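Local coordinates for protein MRNA TRANSPORT REGULATOR Mtr2 (PDB 1Q42) that takes part in the export of mRNA from the nucleus to the cytoplasm, interacting with the export factor Mex67, at residues S162-V172 and I183-P194. Sequence-based numbering, arbitrary orientation.
Sequences SWFGVDVNLVV and INSMDYRFTYVP
Phe164 lies between two partners: Pro194 sets CD squarely over one face of its ring, 3.4 Å from the centroid, while Phe164 CD1 sits above the centre of the Phe190 ring, the two ring planes 49° apart. At Gly165 the pairing slips by one residue. Gly165 O takes a bond from Thr191 N at 2.8 Å, coming from above the carbonyl plane, and a weak one from Tyr192 N, a classic bulge. Val166 turns to the helix side of the sheet; with CG1 anti to the backbone N (chi1 -176°), that methyl rests over the Tyr188 ring, 3.8 Å from its centroid, and CG2 meets the edge of Phe190. Tyr188 OH reaches on to His103. On the other face, Asp167 packs against Thr191 CG2, and a water links Asp167 OD1 to Thr191 OG1; Ser124 also holds OD1. Val168 CG2 touches Tyr188 CD1. Asn169 ND2 gives a fairly straight bond (3.2 Å) to the anti side of Asp187 OD2, well out of the carboxylate plane (31°), an oxygen that Arg189 NH1 also salt-bridges. Leu170 runs alongside Met186, with Leu170 CD2 3.8 Å from Met186 CG, and the two pack on Phe32 and Phe36 of helix 29-40 respectively. Val171 O then accepts from both Asn184 N and Ser185 N, a second classic bulge. The bulged antiparallel hairpin is part of the curved mixed sheet, with helices against its apolar face, that characterises the NTF2 fold.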
loop_
_atom_site.group_PDB
_atom_site.type_symbol
_atom_site.label_atom_id
_atom_site.label_comp_id
_atom_site.label_asym_id
_atom_site.label_seq_id
_atom_site.Cartn_x
_atom_site.Cartn_y
_atom_site.Cartn_z
ATOM N N SER A 162 -10.679 -9.093 12.698
ATOM C CA SER A 162 -10.470 -10.373 12.022
ATOM C C SER A 162 -9.596 -10.226 10.772
ATOM O O SER A 162 -9.584 -9.168 10.125
ATOM C CB SER A 162 -11.818 -10.979 11.627
ATOM O OG SER A 162 -12.626 -11.225 12.783
ATOM N N TRP A 163 -8.880 -11.296 10.443
ATOM C CA TRP A 163 -8.045 -11.347 9.243
ATOM C C TRP A 163 -8.857 -11.340 7.941
ATOM O O TRP A 163 -9.844 -12.104 7.784
ATOM C CB TRP A 163 -7.152 -12.588 9.242
ATOM C CG TRP A 163 -6.023 -12.626 10.280
ATOM C CD1 TRP A 163 -5.876 -13.540 11.289
ATOM C CD2 TRP A 163 -4.884 -11.757 10.365
ATOM N NE1 TRP A 163 -4.728 -13.280 11.997
ATOM C CE2 TRP A 163 -4.104 -12.188 11.453
ATOM C CE3 TRP A 163 -4.456 -10.629 9.650
ATOM C CZ2 TRP A 163 -2.914 -11.547 11.834
ATOM C CZ3 TRP A 163 -3.257 -10.004 10.029
ATOM C CH2 TRP A 163 -2.516 -10.461 11.114
ATOM N N PHE A 164 -8.421 -10.458 7.037
ATOM C CA PHE A 164 -8.807 -10.438 5.646
ATOM C C PHE A 164 -7.685 -11.139 4.886
ATOM O O PHE A 164 -6.542 -11.079 5.292
ATOM C CB PHE A 164 -8.827 -9.018 5.072
ATOM C CG PHE A 164 -9.954 -8.148 5.549
ATOM C CD1 PHE A 164 -10.813 -7.588 4.632
ATOM C CD2 PHE A 164 -10.105 -7.824 6.883
ATOM C CE1 PHE A 164 -11.836 -6.734 5.040
ATOM C CE2 PHE A 164 -11.128 -6.986 7.300
ATOM C CZ PHE A 164 -11.990 -6.436 6.369
ATOM N N GLY A 165 -8.019 -11.732 3.749
ATOM C CA GLY A 165 -7.028 -12.179 2.799
ATOM C C GLY A 165 -6.837 -11.127 1.731
ATOM O O GLY A 165 -7.793 -10.499 1.307
ATOM N N VAL A 166 -5.590 -10.955 1.294
ATOM C CA VAL A 166 -5.238 -10.016 0.237
ATOM C C VAL A 166 -4.294 -10.665 -0.793
ATOM O O VAL A 166 -3.386 -11.402 -0.431
ATOM C CB VAL A 166 -4.518 -8.764 0.795
ATOM C CG1 VAL A 166 -4.266 -7.757 -0.349
ATOM C CG2 VAL A 166 -5.337 -8.110 1.853
ATOM N N ASP A 167 -4.536 -10.391 -2.072
ATOM C CA ASP A 167 -3.603 -10.751 -3.148
ATOM C C ASP A 167 -3.214 -9.466 -3.843
ATOM O O ASP A 167 -4.068 -8.611 -4.099
ATOM C CB ASP A 167 -4.285 -11.679 -4.166
ATOM C CG ASP A 167 -4.002 -13.151 -3.922
ATOM O OD1 ASP A 167 -3.451 -13.518 -2.858
ATOM O OD2 ASP A 167 -4.373 -14.038 -4.743
ATOM N N VAL A 168 -1.931 -9.322 -4.150
ATOM C CA VAL A 168 -1.457 -8.116 -4.788
ATOM C C VAL A 168 -0.565 -8.519 -5.961
ATOM O O VAL A 168 0.270 -9.411 -5.828
ATOM C CB VAL A 168 -0.639 -7.244 -3.809
ATOM C CG1 VAL A 168 -0.117 -6.012 -4.511
ATOM C CG2 VAL A 168 -1.458 -6.851 -2.617
ATOM N N ASN A 169 -0.770 -7.863 -7.100
ATOM C CA ASN A 169 0.089 -7.998 -8.256
ATOM C C ASN A 169 0.728 -6.638 -8.550
ATOM O O ASN A 169 0.041 -5.655 -8.689
ATOM C CB ASN A 169 -0.711 -8.463 -9.480
ATOM C CG ASN A 169 -1.203 -9.884 -9.348
ATOM O OD1 ASN A 169 -0.419 -10.807 -9.155
ATOM N ND2 ASN A 169 -2.506 -10.066 -9.450
ATOM N N LEU A 170 2.053 -6.598 -8.608
ATOM C CA LEU A 170 2.795 -5.376 -8.907
ATOM C C LEU A 170 3.627 -5.584 -10.176
ATOM O O LEU A 170 4.122 -6.686 -10.420
ATOM C CB LEU A 170 3.767 -5.069 -7.759
ATOM C CG LEU A 170 3.247 -4.821 -6.340
ATOM C CD1 LEU A 170 4.443 -4.459 -5.407
ATOM C CD2 LEU A 170 2.173 -3.787 -6.269
ATOM N N VAL A 171 3.771 -4.546 -10.981
ATOM C CA VAL A 171 4.806 -4.495 -12.002
ATOM C C VAL A 171 5.721 -3.338 -11.581
ATOM O O VAL A 171 5.266 -2.203 -11.450
ATOM C CB VAL A 171 4.232 -4.278 -13.401
ATOM C CG1 VAL A 171 5.356 -4.308 -14.433
ATOM C CG2 VAL A 171 3.179 -5.343 -13.724
ATOM N N VAL A 172 6.992 -3.642 -11.330
ATOM C CA VAL A 172 7.913 -2.720 -10.672
ATOM C C VAL A 172 9.195 -2.595 -11.472
ATOM O O VAL A 172 9.651 -3.565 -12.051
ATOM C CB VAL A 172 8.291 -3.225 -9.246
ATOM C CG1 VAL A 172 9.035 -2.142 -8.467
ATOM C CG2 VAL A 172 7.058 -3.687 -8.480
ATOM N N ILE A 183 6.931 1.591 -8.725
ATOM C CA ILE A 183 5.812 0.700 -9.061
ATOM C C ILE A 183 5.000 1.271 -10.226
ATOM O O ILE A 183 4.432 2.357 -10.112
ATOM C CB ILE A 183 4.911 0.457 -7.833
ATOM C CG1 ILE A 183 5.724 -0.172 -6.687
ATOM C CG2 ILE A 183 3.736 -0.455 -8.227
ATOM C CD1 ILE A 183 5.007 -0.252 -5.340
ATOM N N ASN A 184 4.983 0.543 -11.351
ATOM C CA ASN A 184 4.239 0.903 -12.560
ATOM C C ASN A 184 2.777 0.518 -12.535
ATOM O O ASN A 184 1.951 1.159 -13.167
ATOM C CB ASN A 184 4.873 0.248 -13.794
ATOM C CG ASN A 184 6.348 0.586 -13.920
ATOM O OD1 ASN A 184 7.221 -0.252 -13.647
ATOM N ND2 ASN A 184 6.628 1.825 -14.263
ATOM N N SER A 185 2.462 -0.551 -11.824
ATOM C CA SER A 185 1.075 -0.978 -11.677
ATOM C C SER A 185 0.873 -1.740 -10.381
ATOM O O SER A 185 1.770 -2.444 -9.932
ATOM C CB SER A 185 0.610 -1.811 -12.880
ATOM O OG SER A 185 1.244 -3.065 -12.959
ATOM N N MET A 186 -0.300 -1.552 -9.782
ATOM C CA MET A 186 -0.698 -2.243 -8.552
ATOM C C MET A 186 -2.141 -2.707 -8.695
ATOM O O MET A 186 -3.033 -1.926 -9.039
ATOM C CB MET A 186 -0.570 -1.352 -7.313
ATOM C CG MET A 186 -1.122 -2.000 -6.022
ATOM S SD MET A 186 -0.896 -0.970 -4.591
ATOM C CE MET A 186 -2.111 0.276 -4.860
ATOM N N ASP A 187 -2.346 -3.998 -8.454
ATOM C CA ASP A 187 -3.655 -4.612 -8.400
ATOM C C ASP A 187 -3.768 -5.170 -6.971
ATOM O O ASP A 187 -3.099 -6.133 -6.644
ATOM C CB ASP A 187 -3.737 -5.700 -9.485
ATOM C CG ASP A 187 -4.857 -6.691 -9.281
ATOM O OD1 ASP A 187 -5.918 -6.347 -8.723
ATOM O OD2 ASP A 187 -4.760 -7.869 -9.670
ATOM N N TYR A 188 -4.583 -4.525 -6.144
ATOM C CA TYR A 188 -4.790 -4.898 -4.743
ATOM C C TYR A 188 -6.219 -5.413 -4.605
ATOM O O TYR A 188 -7.162 -4.728 -4.998
ATOM C CB TYR A 188 -4.571 -3.658 -3.869
ATOM C CG TYR A 188 -4.624 -3.883 -2.374
ATOM C CD1 TYR A 188 -3.461 -3.962 -1.613
ATOM C CD2 TYR A 188 -5.840 -3.949 -1.703
ATOM C CE1 TYR A 188 -3.517 -4.152 -0.241
ATOM C CE2 TYR A 188 -5.899 -4.152 -0.338
ATOM C CZ TYR A 188 -4.732 -4.239 0.391
ATOM O OH TYR A 188 -4.786 -4.448 1.764
ATOM N N ARG A 189 -6.382 -6.614 -4.062
ATOM C CA ARG A 189 -7.685 -7.280 -4.046
ATOM C C ARG A 189 -7.895 -8.038 -2.733
ATOM O O ARG A 189 -7.057 -8.815 -2.371
ATOM C CB ARG A 189 -7.741 -8.266 -5.215
ATOM C CG ARG A 189 -9.079 -8.829 -5.551
ATOM C CD ARG A 189 -9.079 -9.613 -6.842
ATOM N NE ARG A 189 -9.367 -8.736 -7.976
ATOM C CZ ARG A 189 -8.617 -8.583 -9.075
ATOM N NH1 ARG A 189 -7.484 -9.267 -9.284
ATOM N NH2 ARG A 189 -9.025 -7.724 -9.993
ATOM N N PHE A 190 -9.001 -7.826 -2.035
ATOM C CA PHE A 190 -9.365 -8.721 -0.940
ATOM C C PHE A 190 -9.813 -10.054 -1.542
ATOM O O PHE A 190 -10.680 -10.097 -2.432
ATOM C CB PHE A 190 -10.502 -8.144 -0.064
ATOM C CG PHE A 190 -10.119 -6.928 0.746
ATOM C CD1 PHE A 190 -8.883 -6.820 1.357
ATOM C CD2 PHE A 190 -11.046 -5.911 0.950
ATOM C CE1 PHE A 190 -8.544 -5.697 2.089
ATOM C CE2 PHE A 190 -10.719 -4.791 1.708
ATOM C CZ PHE A 190 -9.465 -4.688 2.275
ATOM N N THR A 191 -9.205 -11.139 -1.072
ATOM C CA THR A 191 -9.609 -12.495 -1.457
ATOM C C THR A 191 -10.449 -13.186 -0.393
ATOM O O THR A 191 -11.067 -14.229 -0.668
ATOM C CB THR A 191 -8.373 -13.333 -1.723
ATOM O OG1 THR A 191 -7.516 -13.297 -0.562
ATOM C CG2 THR A 191 -7.557 -12.745 -2.846
ATOM N N TYR A 192 -10.460 -12.622 0.814
ATOM C CA TYR A 192 -11.408 -13.009 1.864
ATOM C C TYR A 192 -11.762 -11.799 2.713
ATOM O O TYR A 192 -10.876 -11.089 3.195
ATOM C CB TYR A 192 -10.839 -14.113 2.763
ATOM C CG TYR A 192 -11.745 -14.397 3.926
ATOM C CD1 TYR A 192 -12.879 -15.189 3.759
ATOM C CD2 TYR A 192 -11.519 -13.833 5.172
ATOM C CE1 TYR A 192 -13.752 -15.424 4.818
ATOM C CE2 TYR A 192 -12.386 -14.053 6.229
ATOM C CZ TYR A 192 -13.495 -14.867 6.050
ATOM O OH TYR A 192 -14.368 -15.116 7.087
ATOM N N VAL A 193 -13.062 -11.604 2.928
ATOM C CA VAL A 193 -13.556 -10.516 3.752
ATOM C C VAL A 193 -14.412 -11.103 4.875
ATOM O O VAL A 193 -15.397 -11.797 4.602
ATOM C CB VAL A 193 -14.424 -9.542 2.915
ATOM C CG1 VAL A 193 -15.055 -8.469 3.808
ATOM C CG2 VAL A 193 -13.594 -8.915 1.821
ATOM N N PRO A 194 -14.046 -10.859 6.126
ATOM C CA PRO A 194 -14.833 -11.391 7.248
ATOM C C PRO A 194 -16.207 -10.705 7.384
ATOM O O PRO A 194 -16.352 -9.532 7.056
ATOM C CB PRO A 194 -13.939 -11.132 8.467
ATOM C CG PRO A 194 -13.032 -9.997 8.059
ATOM C CD PRO A 194 -12.873 -10.088 6.579
HETATM O O HOH W 1 -4.911 -14.223 -0.668
HETATM O O HOH W 2 -0.258 -4.899 -11.347
#